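Local atomic coordinates of putative fructose-aminoacid-6-phosphate deglycase (Bacillus subtilis, PDB entry 3EUA), a protein that catalyses the conversion of a range of fructosamine 6-phosphates to glucose 6-phosphate and a free amino acid. Residues I213-E218 and H316-R321; I196-S201 and Y209-C214; K92-A97 and S113-E118; Q14-D19 and G101-A106. All blocks are in the same frame, centred on the assembly; numbering follows the deposited sequence.

The four contacts fall into two pairs, contacts 3 and 4 in the first SIS domain and contacts 1 and 2 on helix 205-220 of the second. Contacts 1 and 2 share Ile213 and Cys214; their centres are about 13 Å apart, and both touch the second subunit. Contact 2 joins that helix to strand 197-200, while contact 1 lays the tail after helix 288-313 against it. Contacts 3 and 4 lie about 14 Å apart, centre to centre, where Leu115 packs on Ala106 and helix 88-99 leads into strand 103-108. The pairs do not meet: between contacts 2 and 3 the nearest atoms are about 15 Å apart, and contacts 2 and 4 occupy opposite sides of the chain's centre.

Contact 1 of 4, residues I213-E218 and H316-R321; sequences ICILME and HPLSHR
Arg321, in the tail after helix 288-313, reaches across to Glu218 on helix 205-220. Beyond CB its chain folds at chi2 (-66°), a bend that brings the tip back over its own turn. Arg321 CD passes 4.0 Å from Glu218 CG, and Glu218 CG lies over one face of the Arg321 guanidinium. Arg321 NE is 3.1 Å and Arg321 NH2 2.9 Å from Glu218 OE2; both are weak, bent bonds of a salt bridge, and their exact geometry is doubtful, as the position of OE2 is uncertain. With carboxylate and guanidinium planes 76° apart, the two groups do not pair flat. Arg321 NH1 turns to the tail's own carbonyls, Leu318 O at 2.7 Å and, in the guanidinium plane, His320 O at 3.0 Å, so the rotation of the group is fixed from within the tail. Beside this polar part, Ile215 CG2 and Leu318 CD2 meet loosely at 4.4 Å. Glu218 O is buried here without a partner. Glu238 of the second subunit packs on Arg321 as well. The motif is a type I beta turn, Pro317 to His320, braced by the arginine that follows it and docked on a helix of the second SIS domain.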
# COMPACT_ATOMS: atom_id res chain seq x y z
N ILE A 213 3.49 -4.81 11.32
CA ILE A 213 4.93 -4.57 11.15
C ILE A 213 5.69 -4.11 12.40
O ILE A 213 6.84 -4.47 12.57
CB ILE A 213 5.23 -3.65 9.95
CG1 ILE A 213 4.66 -2.24 10.17
CG2 ILE A 213 4.74 -4.32 8.63
CD1 ILE A 213 5.49 -1.17 9.49
N CYS A 214 5.01 -3.36 13.27
CA CYS A 214 5.56 -2.82 14.51
C CYS A 214 5.30 -3.69 15.74
O CYS A 214 6.22 -4.21 16.32
CB CYS A 214 5.02 -1.43 14.74
SG CYS A 214 5.53 -0.30 13.41
N ILE A 215 4.06 -3.91 16.11
CA ILE A 215 3.83 -4.68 17.31
C ILE A 215 4.23 -6.14 17.14
O ILE A 215 5.07 -6.67 17.91
CB ILE A 215 2.36 -4.62 17.79
CG1 ILE A 215 1.95 -3.18 18.15
CG2 ILE A 215 2.16 -5.61 18.95
CD1 ILE A 215 2.61 -2.59 19.42
N LEU A 216 3.72 -6.77 16.10
CA LEU A 216 3.97 -8.20 15.93
C LEU A 216 5.38 -8.56 15.46
O LEU A 216 6.08 -9.25 16.17
CB LEU A 216 2.87 -8.82 15.05
CG LEU A 216 1.46 -8.73 15.71
CD1 LEU A 216 0.39 -9.22 14.75
CD2 LEU A 216 1.36 -9.51 17.05
N MSE A 217 5.77 -8.09 14.29
CA MSE A 217 7.07 -8.38 13.72
C MSE A 217 8.20 -7.75 14.53
O MSE A 217 8.99 -8.46 15.16
CB MSE A 217 7.12 -7.94 12.24
CG MSE A 217 6.12 -8.69 11.35
SE MSE A 217 6.12 -8.15 9.51
CE MSE A 217 7.88 -9.07 8.99
N GLU A 218 8.24 -6.43 14.56
CA GLU A 218 9.28 -5.70 15.27
C GLU A 218 9.39 -5.98 16.74
O GLU A 218 10.48 -6.35 17.23
CB GLU A 218 9.06 -4.19 15.13
CG GLU A 218 10.17 -3.30 15.67
CD GLU A 218 9.80 -1.80 15.63
OE1 GLU A 218 8.64 -1.45 15.31
OE2 GLU A 218 10.70 -0.98 15.95
N HIS A 316 8.31 -11.17 26.49
CA HIS A 316 9.03 -10.54 25.42
C HIS A 316 8.69 -9.05 25.47
O HIS A 316 7.68 -8.64 24.92
CB HIS A 316 8.57 -11.11 24.09
CG HIS A 316 9.40 -10.66 22.94
ND1 HIS A 316 10.07 -11.53 22.11
CD2 HIS A 316 9.69 -9.42 22.49
CE1 HIS A 316 10.71 -10.84 21.18
NE2 HIS A 316 10.50 -9.56 21.40
N PRO A 317 9.53 -8.24 26.16
CA PRO A 317 9.18 -6.83 26.22
C PRO A 317 9.08 -6.15 24.87
O PRO A 317 9.85 -6.46 23.95
CB PRO A 317 10.35 -6.19 27.00
CG PRO A 317 10.99 -7.31 27.76
CD PRO A 317 10.77 -8.55 26.91
N LEU A 318 8.12 -5.24 24.74
CA LEU A 318 7.94 -4.50 23.48
C LEU A 318 9.15 -3.68 23.08
O LEU A 318 9.31 -3.37 21.88
CB LEU A 318 6.72 -3.59 23.49
CG LEU A 318 5.30 -4.20 23.51
CD1 LEU A 318 4.25 -3.14 23.76
CD2 LEU A 318 4.94 -4.97 22.24
N SER A 319 10.00 -3.34 24.04
CA SER A 319 11.23 -2.59 23.79
C SER A 319 12.38 -3.45 23.28
O SER A 319 13.39 -2.93 22.82
CB SER A 319 11.66 -1.89 25.09
OG SER A 319 11.71 -2.85 26.14
N HIS A 320 12.23 -4.77 23.32
CA HIS A 320 13.30 -5.67 22.91
C HIS A 320 13.57 -5.63 21.41
O HIS A 320 12.64 -5.53 20.64
CB HIS A 320 12.97 -7.09 23.35
CG HIS A 320 14.10 -8.03 23.11
ND1 HIS A 320 15.22 -8.06 23.91
CD2 HIS A 320 14.30 -8.97 22.16
CE1 HIS A 320 16.05 -8.99 23.47
NE2 HIS A 320 15.53 -9.54 22.39
N ARG A 321 14.86 -5.64 21.03
CA ARG A 321 15.29 -5.65 19.65
C ARG A 321 16.57 -6.44 19.54
O ARG A 321 17.35 -6.53 20.52
CB ARG A 321 15.60 -4.23 19.14
CG ARG A 321 14.44 -3.24 19.12
CD ARG A 321 13.31 -3.58 18.13
NE ARG A 321 12.37 -2.45 18.08
CZ ARG A 321 11.46 -2.15 19.00
NH1 ARG A 321 11.29 -2.89 20.08
NH2 ARG A 321 10.69 -1.07 18.84

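Contact 2 of 4, residues I196-S201 and Y209-C214; sequences IYTMAS and YSYSIC
Thr198 turns its OG1 into the crowded position between backbone N and carbonyl carbon (chi1 64°), and Ser212 sets OG beside its own backbone N (chi1 -71°); together these rotations bring the two hydroxyl oxygens within bonding distance across the gap between strand and helix. OG1 of Thr198 and OG of Ser212 are hydrogen-bonded at 2.7 Å, and either could be the donor. Thr198 CG2 lies 3.5 Å from Ser212 OG, and it approaches Tyr211 CD2 obliquely at 4.1 Å, so a single side chain meets two neighbouring residues of the helix with a polar and an apolar arm.

Thr198 points toward the helix from the middle of strand 197-200. The axis of that strand and the axis of helix segment 209-214 come within 8.1 Å and run nearly antiparallel, at 162°, as expected where a strand is followed by the helix of a beta-alpha-beta unit that leads on to strand 226-228. Ser212 OG is also hydrogen-bonded to Ser224 OG, and Ala208 O makes weak bonds with both hydroxyls. A valine here lacks the hydroxyl, and Ser212 OG would probably be left with Ser224 and the weak bond to Ala208 O, without its mate on the strand.

In the core of the second SIS domain, this buried strand-helix interface is therefore not wholly apolar: Thr198 OG1 and Ser212 OG are paired with each other and, weakly, with Ala208 O, while the serine has Ser224 as a further partner.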
# COMPACT_ATOMS: atom_id res chain seq x y z
N ILE A 196 0.21 -14.25 13.05
CA ILE A 196 -1.08 -13.65 13.35
C ILE A 196 -1.33 -12.59 12.29
O ILE A 196 -0.55 -11.64 12.17
CB ILE A 196 -1.15 -12.97 14.72
CG1 ILE A 196 -0.83 -13.94 15.86
CG2 ILE A 196 -2.57 -12.32 14.89
CD1 ILE A 196 -0.63 -13.26 17.27
N TYR A 197 -2.38 -12.79 11.51
CA TYR A 197 -2.76 -11.82 10.48
C TYR A 197 -3.58 -10.70 11.06
O TYR A 197 -4.20 -10.85 12.11
CB TYR A 197 -3.60 -12.51 9.40
CG TYR A 197 -2.82 -13.41 8.48
CD1 TYR A 197 -2.27 -12.90 7.32
CD2 TYR A 197 -2.63 -14.76 8.76
CE1 TYR A 197 -1.53 -13.70 6.45
CE2 TYR A 197 -1.90 -15.58 7.88
CZ TYR A 197 -1.36 -15.04 6.72
OH TYR A 197 -0.63 -15.82 5.84
N THR A 198 -3.55 -9.54 10.40
CA THR A 198 -4.41 -8.45 10.75
C THR A 198 -5.19 -8.14 9.47
O THR A 198 -4.78 -8.56 8.35
CB THR A 198 -3.69 -7.19 11.25
OG1 THR A 198 -2.87 -6.64 10.20
CG2 THR A 198 -2.87 -7.48 12.52
N MSE A 199 -6.31 -7.47 9.62
CA MSE A 199 -7.14 -7.11 8.47
C MSE A 199 -8.06 -5.91 8.74
O MSE A 199 -8.64 -5.80 9.78
CB MSE A 199 -7.95 -8.32 8.04
CG MSE A 199 -8.91 -8.06 6.94
SE MSE A 199 -9.43 -9.64 5.94
CE MSE A 199 -10.82 -8.76 5.49
N ALA A 200 -8.15 -5.01 7.78
CA ALA A 200 -8.99 -3.81 7.86
C ALA A 200 -9.02 -3.14 6.47
O ALA A 200 -8.36 -3.62 5.53
CB ALA A 200 -8.49 -2.84 8.92
N SER A 201 -9.81 -2.07 6.34
CA SER A 201 -9.92 -1.31 5.09
C SER A 201 -10.05 0.18 5.37
O SER A 201 -10.00 0.63 6.52
CB SER A 201 -11.12 -1.79 4.25
OG SER A 201 -12.34 -1.54 4.92
N TYR A 209 -1.79 -2.36 9.54
CA TYR A 209 -0.41 -2.41 9.03
C TYR A 209 0.59 -2.20 10.17
O TYR A 209 1.57 -2.98 10.32
CB TYR A 209 -0.23 -1.40 7.89
CG TYR A 209 1.19 -1.27 7.36
CD1 TYR A 209 1.78 -2.30 6.59
CD2 TYR A 209 1.91 -0.12 7.55
CE1 TYR A 209 3.06 -2.16 6.09
CE2 TYR A 209 3.21 0.01 7.06
CZ TYR A 209 3.77 -1.00 6.32
OH TYR A 209 5.08 -0.87 5.84
N SER A 210 0.37 -1.16 10.97
CA SER A 210 1.28 -0.87 12.09
C SER A 210 1.29 -2.03 13.06
O SER A 210 2.33 -2.44 13.57
CB SER A 210 0.81 0.40 12.81
OG SER A 210 1.83 0.81 13.69
N TYR A 211 0.13 -2.58 13.36
CA TYR A 211 0.12 -3.70 14.33
C TYR A 211 0.94 -4.84 13.79
O TYR A 211 1.66 -5.51 14.55
CB TYR A 211 -1.27 -4.21 14.63
CG TYR A 211 -1.39 -4.83 16.00
CD1 TYR A 211 -1.44 -4.04 17.12
CD2 TYR A 211 -1.46 -6.19 16.16
CE1 TYR A 211 -1.54 -4.58 18.38
CE2 TYR A 211 -1.59 -6.75 17.44
CZ TYR A 211 -1.63 -5.92 18.54
OH TYR A 211 -1.73 -6.43 19.80
N SER A 212 0.83 -5.09 12.50
CA SER A 212 1.58 -6.18 11.87
C SER A 212 3.08 -5.95 11.85
O SER A 212 3.86 -6.78 12.36
CB SER A 212 1.12 -6.43 10.42
OG SER A 212 -0.18 -7.03 10.37
N ILE A 213 3.49 -4.81 11.32
CA ILE A 213 4.93 -4.57 11.15
C ILE A 213 5.69 -4.11 12.40
O ILE A 213 6.84 -4.47 12.57
CB ILE A 213 5.23 -3.65 9.95
CG1 ILE A 213 4.66 -2.24 10.17
CG2 ILE A 213 4.74 -4.32 8.63
CD1 ILE A 213 5.49 -1.17 9.49
N CYS A 214 5.01 -3.36 13.27
CA CYS A 214 5.56 -2.82 14.51
C CYS A 214 5.30 -3.69 15.74
O CYS A 214 6.22 -4.21 16.32
CB CYS A 214 5.02 -1.43 14.74
SG CYS A 214 5.53 -0.30 13.41

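Contact 3 of 4, residues K92-A97 and S113-E118; sequences KAAAFA and SPLAQE
Ala94 meets two residues of the facing helix with its one methyl group: Ala94 CB lies 3.6 Å from Leu115 CD1 and 3.8 Å from Glu118 CB. One residue along, Ala95 CB comes 3.5 Å from Glu118 OE1, the carboxylate oxygen resting against a methyl group. These three touches make up the direct contact, and all of them are van der Waals in kind.

Side-chain shape explains how they arise. Leu115 places CG on the far side from its backbone N (chi1 175°), which carries CD1 across to Ala94. Glu118 points its CB at the other helix, then bends at chi2 (-62°) and so delivers its carboxylate to Ala95. Because Ala94 and Ala95 carry only methyls, the backbones come close here: the CA atoms of Ala95 and Glu118 are 5.6 Å apart, and the axes of segments 92-97 and 114-118 approach to 8.8 Å, almost parallel at 6°.

Further out, the short helix 114-118 is held at its start by Ser113, whose OG caps it by accepting a weak bond from Ala116 N (3.3 Å). At its other end Arg98 NH1 binds Glu118 O, a link back to helix 88-99. Leu80 of strand 76-82 touches Ala94 from the sheet side, and Leu115 also rests on Thr90 and Val91.

The chemistry is therefore that of small methyl groups and a leucine packed toward the sheet, with the acidic group kept at the partly exposed margin; the arginine at the carbonyl end of the short helix would probably offset the partial negative charge gathered there.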
# COMPACT_ATOMS: atom_id res chain seq x y z
N LYS A 92 16.47 13.06 5.69
CA LYS A 92 16.89 13.33 4.32
C LYS A 92 15.68 13.70 3.47
O LYS A 92 15.78 14.57 2.64
CB LYS A 92 17.69 12.18 3.72
N ALA A 93 14.53 13.05 3.66
CA ALA A 93 13.33 13.39 2.88
C ALA A 93 12.91 14.84 3.11
O ALA A 93 12.46 15.50 2.15
CB ALA A 93 12.15 12.45 3.18
N ALA A 94 13.05 15.33 4.34
CA ALA A 94 12.70 16.73 4.67
C ALA A 94 13.61 17.68 3.90
O ALA A 94 13.14 18.66 3.30
CB ALA A 94 12.82 17.03 6.21
N ALA A 95 14.91 17.39 3.93
CA ALA A 95 15.90 18.22 3.22
C ALA A 95 15.66 18.18 1.71
O ALA A 95 15.71 19.20 1.03
CB ALA A 95 17.33 17.77 3.55
N PHE A 96 15.38 16.99 1.20
CA PHE A 96 15.09 16.78 -0.20
C PHE A 96 13.89 17.60 -0.68
O PHE A 96 13.98 18.29 -1.70
CB PHE A 96 14.84 15.28 -0.44
CG PHE A 96 14.47 14.95 -1.84
CD1 PHE A 96 15.43 14.97 -2.84
CD2 PHE A 96 13.19 14.58 -2.17
CE1 PHE A 96 15.10 14.65 -4.13
CE2 PHE A 96 12.88 14.26 -3.47
CZ PHE A 96 13.82 14.29 -4.43
N ALA A 97 12.78 17.52 0.05
CA ALA A 97 11.55 18.25 -0.27
C ALA A 97 11.77 19.74 -0.16
O ALA A 97 11.39 20.49 -1.05
CB ALA A 97 10.40 17.80 0.63
N SER A 113 15.86 17.78 17.43
CA SER A 113 16.33 16.73 16.54
C SER A 113 16.71 17.19 15.14
O SER A 113 16.29 18.25 14.72
CB SER A 113 15.21 15.72 16.38
OG SER A 113 14.11 16.32 15.71
N PRO A 114 17.53 16.39 14.44
CA PRO A 114 17.89 16.64 13.04
C PRO A 114 16.67 16.86 12.11
O PRO A 114 16.72 17.72 11.24
CB PRO A 114 18.64 15.38 12.66
CG PRO A 114 19.27 14.96 13.90
CD PRO A 114 18.26 15.23 14.97
N LEU A 115 15.58 16.13 12.28
CA LEU A 115 14.39 16.33 11.45
C LEU A 115 13.82 17.74 11.68
O LEU A 115 13.47 18.45 10.72
CB LEU A 115 13.31 15.29 11.75
CG LEU A 115 11.98 15.47 11.02
CD1 LEU A 115 12.13 15.58 9.45
CD2 LEU A 115 11.08 14.32 11.42
N ALA A 116 13.75 18.14 12.95
CA ALA A 116 13.25 19.45 13.30
C ALA A 116 14.14 20.52 12.67
O ALA A 116 13.65 21.55 12.19
CB ALA A 116 13.19 19.60 14.80
N GLN A 117 15.44 20.26 12.62
CA GLN A 117 16.36 21.22 12.04
C GLN A 117 16.16 21.37 10.55
O GLN A 117 16.28 22.48 10.04
CB GLN A 117 17.79 20.80 12.35
CG GLN A 117 18.11 20.81 13.85
CD GLN A 117 19.45 20.15 14.15
OE1 GLN A 117 20.31 20.09 13.27
NE2 GLN A 117 19.62 19.63 15.37
N GLU A 118 15.82 20.29 9.84
CA GLU A 118 15.62 20.33 8.40
C GLU A 118 14.27 20.89 7.96
O GLU A 118 14.20 21.56 6.93
CB GLU A 118 15.76 18.94 7.78
CG GLU A 118 17.11 18.30 7.92
CD GLU A 118 18.23 19.08 7.24
OE1 GLU A 118 17.96 19.88 6.32
OE2 GLU A 118 19.38 18.86 7.65

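Contact 4 of 4, residues Q14-D19 and G101-A106; sequences QAFLQD and GALTIA
The Phe16 ring carries Ile105 CD1 over one face, and Leu103 CD2 approaches it obliquely. The isoleucine methyl, Ile105 CD1, sits 3.9 Å from the centroid of the Phe16 ring and 15° off the normal, a CH-pi contact displaced somewhat toward the rim near CG, from which CD1 is 3.8 Å away. Leu103 CD2 comes to 3.8 Å from Phe16 CE1, at the outer part of the same ring. Tyr121 adds an aromatic partner, its ring and that of Phe16 meeting edge-to-face.

The phenylalanine side chain heads from helix 11-20 toward the strand, with CG placed opposite the backbone N (chi1 163°). Ile105 reaches out in a similar way: CG1 lies anti to its N, and the extended branch ends in CD1 over the ring, the two side chains crossing at about a right angle. Leu103 and Ile105, two residues apart on strand 103-108, point to the same side, which is why one ring can rest on both. In place of this ring, an alanine is likely to leave a gap between helix and strand, with the Ile105 methyl deprived of its aromatic surface and Leu103 of a neighbour at CD2.

Contacts beyond the pair place Phe16 in a layer above the sheet. Ile144 and Thr148 of helix 137-153 touch the ring, and Leu77 of strand 76-82 also meets it. Asp19, on the next turn of helix 11-20, is hydrogen-bonded through OD2 to Tyr121 OH. Helix 11-20 thus lies beside helix 137-153 on strand 103-108, which runs between strands 76-82 and 121-124 in the parallel sheet of the first SIS domain.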
# COMPACT_ATOMS: atom_id res chain seq x y z
N GLN A 14 -0.89 26.19 14.89
CA GLN A 14 -1.60 27.43 14.60
C GLN A 14 -0.76 28.40 13.79
O GLN A 14 -1.26 29.02 12.88
CB GLN A 14 -2.04 28.14 15.88
CG GLN A 14 -3.09 27.38 16.74
CD GLN A 14 -3.57 28.23 17.90
OE1 GLN A 14 -3.79 29.43 17.74
NE2 GLN A 14 -3.75 27.62 19.06
N ALA A 15 0.52 28.54 14.13
CA ALA A 15 1.43 29.43 13.40
C ALA A 15 1.55 28.97 11.96
O ALA A 15 1.46 29.76 11.03
CB ALA A 15 2.79 29.48 14.04
N PHE A 16 1.75 27.67 11.78
CA PHE A 16 1.80 27.10 10.42
C PHE A 16 0.52 27.43 9.62
O PHE A 16 0.60 27.89 8.48
CB PHE A 16 2.04 25.60 10.50
CG PHE A 16 1.73 24.85 9.24
CD1 PHE A 16 2.63 24.81 8.20
CD2 PHE A 16 0.54 24.14 9.13
CE1 PHE A 16 2.33 24.08 7.04
CE2 PHE A 16 0.24 23.41 7.99
CZ PHE A 16 1.14 23.39 6.94
N LEU A 17 -0.65 27.22 10.23
CA LEU A 17 -1.91 27.50 9.54
C LEU A 17 -2.08 28.99 9.21
O LEU A 17 -2.63 29.35 8.16
CB LEU A 17 -3.11 26.98 10.33
CG LEU A 17 -3.18 25.45 10.52
CD1 LEU A 17 -4.31 25.10 11.48
CD2 LEU A 17 -3.33 24.73 9.18
N GLN A 18 -1.61 29.86 10.10
CA GLN A 18 -1.65 31.30 9.85
C GLN A 18 -0.83 31.60 8.61
O GLN A 18 -1.28 32.32 7.72
CB GLN A 18 -1.09 32.09 11.03
CG GLN A 18 -1.94 32.11 12.30
CD GLN A 18 -1.24 32.79 13.52
OE1 GLN A 18 -0.44 33.71 13.37
NE2 GLN A 18 -1.58 32.33 14.73
N ASP A 19 0.38 31.06 8.54
CA ASP A 19 1.26 31.29 7.40
C ASP A 19 0.76 30.62 6.12
O ASP A 19 1.05 31.07 5.01
CB ASP A 19 2.68 30.79 7.68
CG ASP A 19 3.38 31.58 8.79
OD1 ASP A 19 2.87 32.64 9.25
OD2 ASP A 19 4.46 31.13 9.19
N GLY A 101 11.79 23.30 -3.03
CA GLY A 101 10.87 24.42 -2.85
C GLY A 101 9.57 24.07 -2.15
O GLY A 101 8.69 24.90 -1.99
N ALA A 102 9.43 22.83 -1.68
CA ALA A 102 8.21 22.44 -1.00
C ALA A 102 8.12 23.03 0.41
O ALA A 102 9.15 23.35 1.04
CB ALA A 102 8.09 20.91 -0.93
N LEU A 103 6.88 23.21 0.86
CA LEU A 103 6.59 23.66 2.21
C LEU A 103 6.66 22.38 3.04
O LEU A 103 6.02 21.38 2.71
CB LEU A 103 5.19 24.26 2.28
CG LEU A 103 4.64 24.69 3.64
CD1 LEU A 103 5.51 25.76 4.28
CD2 LEU A 103 3.19 25.17 3.45
N THR A 104 7.46 22.39 4.11
CA THR A 104 7.64 21.22 4.94
C THR A 104 7.26 21.43 6.39
O THR A 104 7.61 22.44 6.99
CB THR A 104 9.13 20.73 4.92
OG1 THR A 104 10.01 21.79 5.28
CG2 THR A 104 9.50 20.21 3.56
N ILE A 105 6.54 20.45 6.93
CA ILE A 105 6.17 20.47 8.32
C ILE A 105 6.49 19.09 8.88
O ILE A 105 6.06 18.09 8.32
CB ILE A 105 4.70 20.84 8.53
CG1 ILE A 105 4.40 20.82 10.03
CG2 ILE A 105 3.80 19.86 7.73
CD1 ILE A 105 3.14 21.57 10.48
N ALA A 106 7.26 19.05 9.97
CA ALA A 106 7.64 17.82 10.59
C ALA A 106 7.03 17.70 11.97
O ALA A 106 7.00 18.69 12.72
CB ALA A 106 9.19 17.76 10.69